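Local coordinates for protein putative retaining b-glycosidase (Saccharophagus degradans, PDB 5A95) that probably hydrolyses mixed-linkage beta-glucans as a retaining family 5 glycoside hydrolase, with a specificity dictated by its quaternary structure, at residues A[92-97]-A[133-138]. The protein carries 1 engineered substitution. Sequence-based numbering, arbitrary orientation.
Sequences ELANNW and LGIYLI
The methyl of A94 sits in the notch formed by L133 and I135, and this apolar packing carries the contact. A94 CB lies 4.0 Å from L133 CB and is about as close to CD2, so the leucine lies against it along its length; with CG anti to the carbonyl carbon (chi1 -70°), the side chain turns toward the methyl, and CD1 touches it as well as CD2. From the turn just ahead of the strand, I135 CG2 reaches the same methyl at 4.1 Å. A small residue suits this helix position because two branched side chains converge on it.

At the exposed margin N95 crosses L133 at about a right angle, its OD1 3.9 Å from L133 CD2, a loose contact that leaves a polar group at the surface.

In the (beta/alpha)8 barrel of family 5, helix 87-96 packs against the C-terminal end of helix 116-133 and the turn leading into strand 136-144. G134, the first residue past helix 116-133, adopts positive phi (75°) in a Schellman motif, a conformation glycine enters easily. I135 also touches A130 and I102.

Hydrogen bonds brace the helix end. E92 OE1 accepts N96 ND2 at 2.9 Å from above the carboxylate plane, while OE2 takes W97 NE1 at 2.8 Å, in the indole plane.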
loop_
_atom_site.group_PDB
_atom_site.type_symbol
_atom_site.label_atom_id
_atom_site.label_comp_id
_atom_site.label_asym_id
_atom_site.label_seq_id
_atom_site.Cartn_x
_atom_site.Cartn_y
_atom_site.Cartn_z
ATOM N N GLU A 92 -22.811 30.425 16.695
ATOM C CA GLU A 92 -22.356 31.752 16.278
ATOM C C GLU A 92 -22.497 31.892 14.756
ATOM O O GLU A 92 -22.989 32.881 14.230
ATOM C CB GLU A 92 -20.911 31.945 16.684
ATOM C CG GLU A 92 -20.239 33.172 16.072
ATOM C CD GLU A 92 -20.776 34.508 16.561
ATOM O OE1 GLU A 92 -21.564 34.547 17.538
ATOM O OE2 GLU A 92 -20.352 35.526 15.997
ATOM N N LEU A 93 -22.045 30.878 14.045
ATOM C CA LEU A 93 -22.075 30.926 12.601
ATOM C C LEU A 93 -23.490 30.975 12.031
ATOM O O LEU A 93 -23.783 31.778 11.127
ATOM C CB LEU A 93 -21.301 29.738 12.032
ATOM C CG LEU A 93 -19.792 29.880 12.172
ATOM C CD1 LEU A 93 -19.081 28.546 11.929
ATOM C CD2 LEU A 93 -19.288 30.950 11.200
ATOM N N ALA A 94 -24.346 30.071 12.505
ATOM C CA ALA A 94 -25.710 29.987 12.012
ATOM C C ALA A 94 -26.515 31.224 12.409
ATOM O O ALA A 94 -27.283 31.778 11.607
ATOM C CB ALA A 94 -26.389 28.737 12.512
ATOM N N ASN A 95 -26.337 31.667 13.642
ATOM C CA ASN A 95 -27.176 32.757 14.149
ATOM C C ASN A 95 -26.732 34.150 13.753
ATOM O O ASN A 95 -27.559 35.036 13.598
ATOM C CB ASN A 95 -27.280 32.713 15.679
ATOM C CG ASN A 95 -27.962 31.458 16.184
ATOM O OD1 ASN A 95 -28.756 30.840 15.483
ATOM N ND2 ASN A 95 -27.650 31.080 17.418
ATOM N N ASN A 96 -25.428 34.336 13.628
ATOM C CA ASN A 96 -24.844 35.664 13.421
ATOM C C ASN A 96 -24.066 35.909 12.133
ATOM O O ASN A 96 -23.816 37.059 11.788
ATOM C CB ASN A 96 -23.939 36.020 14.597
ATOM C CG ASN A 96 -24.713 36.203 15.890
ATOM O OD1 ASN A 96 -25.882 36.594 15.879
ATOM N ND2 ASN A 96 -24.056 35.944 17.005
ATOM N N TRP A 97 -23.676 34.845 11.425
ATOM C CA TRP A 97 -22.884 35.006 10.196
ATOM C C TRP A 97 -23.595 34.614 8.906
ATOM O O TRP A 97 -23.000 34.673 7.825
ATOM C CB TRP A 97 -21.543 34.258 10.330
ATOM C CG TRP A 97 -20.605 34.879 11.318
ATOM C CD1 TRP A 97 -20.763 34.930 12.685
ATOM C CD2 TRP A 97 -19.361 35.534 11.046
ATOM N NE1 TRP A 97 -19.727 35.608 13.253
ATOM C CE2 TRP A 97 -18.839 35.980 12.279
ATOM C CE3 TRP A 97 -18.628 35.785 9.872
ATOM C CZ2 TRP A 97 -17.610 36.655 12.374
ATOM C CZ3 TRP A 97 -17.417 36.454 9.973
ATOM C CH2 TRP A 97 -16.924 36.897 11.210
ATOM N N LEU A 133 -29.542 23.463 14.191
ATOM C CA LEU A 133 -29.552 24.813 13.657
ATOM C C LEU A 133 -30.062 24.902 12.228
ATOM O O LEU A 133 -30.175 26.005 11.691
ATOM C CB LEU A 133 -28.113 25.359 13.697
ATOM C CG LEU A 133 -27.604 25.636 15.114
ATOM C CD1 LEU A 133 -26.087 25.654 15.183
ATOM C CD2 LEU A 133 -28.191 26.941 15.656
ATOM N N GLY A 134 -30.396 23.763 11.627
ATOM C CA GLY A 134 -30.917 23.726 10.270
ATOM C C GLY A 134 -29.885 23.958 9.174
ATOM O O GLY A 134 -30.257 24.284 8.030
ATOM N N ILE A 135 -28.600 23.764 9.495
ATOM C CA ILE A 135 -27.523 23.960 8.524
ATOM C C ILE A 135 -26.910 22.623 8.112
ATOM O O ILE A 135 -27.187 21.580 8.699
ATOM C CB ILE A 135 -26.462 24.919 9.051
ATOM C CG1 ILE A 135 -25.692 24.292 10.200
ATOM C CG2 ILE A 135 -27.149 26.248 9.389
ATOM C CD1 ILE A 135 -24.530 25.098 10.679
ATOM N N TYR A 136 -26.133 22.681 7.044
ATOM C CA TYR A 136 -25.614 21.480 6.397
ATOM C C TYR A 136 -24.093 21.352 6.524
ATOM O O TYR A 136 -23.411 22.343 6.742
ATOM C CB TYR A 136 -25.976 21.522 4.913
ATOM C CG TYR A 136 -27.462 21.401 4.674
ATOM C CD1 TYR A 136 -28.053 20.154 4.567
ATOM C CD2 TYR A 136 -28.281 22.534 4.593
ATOM C CE1 TYR A 136 -29.415 20.015 4.374
ATOM C CE2 TYR A 136 -29.654 22.407 4.422
ATOM C CZ TYR A 136 -30.216 21.156 4.297
ATOM O OH TYR A 136 -31.562 21.040 4.080
ATOM N N LEU A 137 -23.593 20.127 6.391
ATOM C CA LEU A 137 -22.168 19.871 6.437
ATOM C C LEU A 137 -21.650 19.403 5.089
ATOM O O LEU A 137 -22.276 18.589 4.413
ATOM C CB LEU A 137 -21.850 18.799 7.482
ATOM C CG LEU A 137 -22.190 19.206 8.917
ATOM C CD1 LEU A 137 -22.067 17.988 9.819
ATOM C CD2 LEU A 137 -21.268 20.315 9.406
ATOM N N ILE A 138 -20.452 19.881 4.765
ATOM C CA ILE A 138 -19.599 19.312 3.733
ATOM C C ILE A 138 -18.467 18.594 4.461
ATOM O O ILE A 138 -17.739 19.225 5.224
ATOM C CB ILE A 138 -19.034 20.399 2.805
ATOM C CG1 ILE A 138 -20.160 21.158 2.084
ATOM C CG2 ILE A 138 -18.023 19.781 1.831
ATOM C CD1 ILE A 138 -19.671 22.277 1.207
#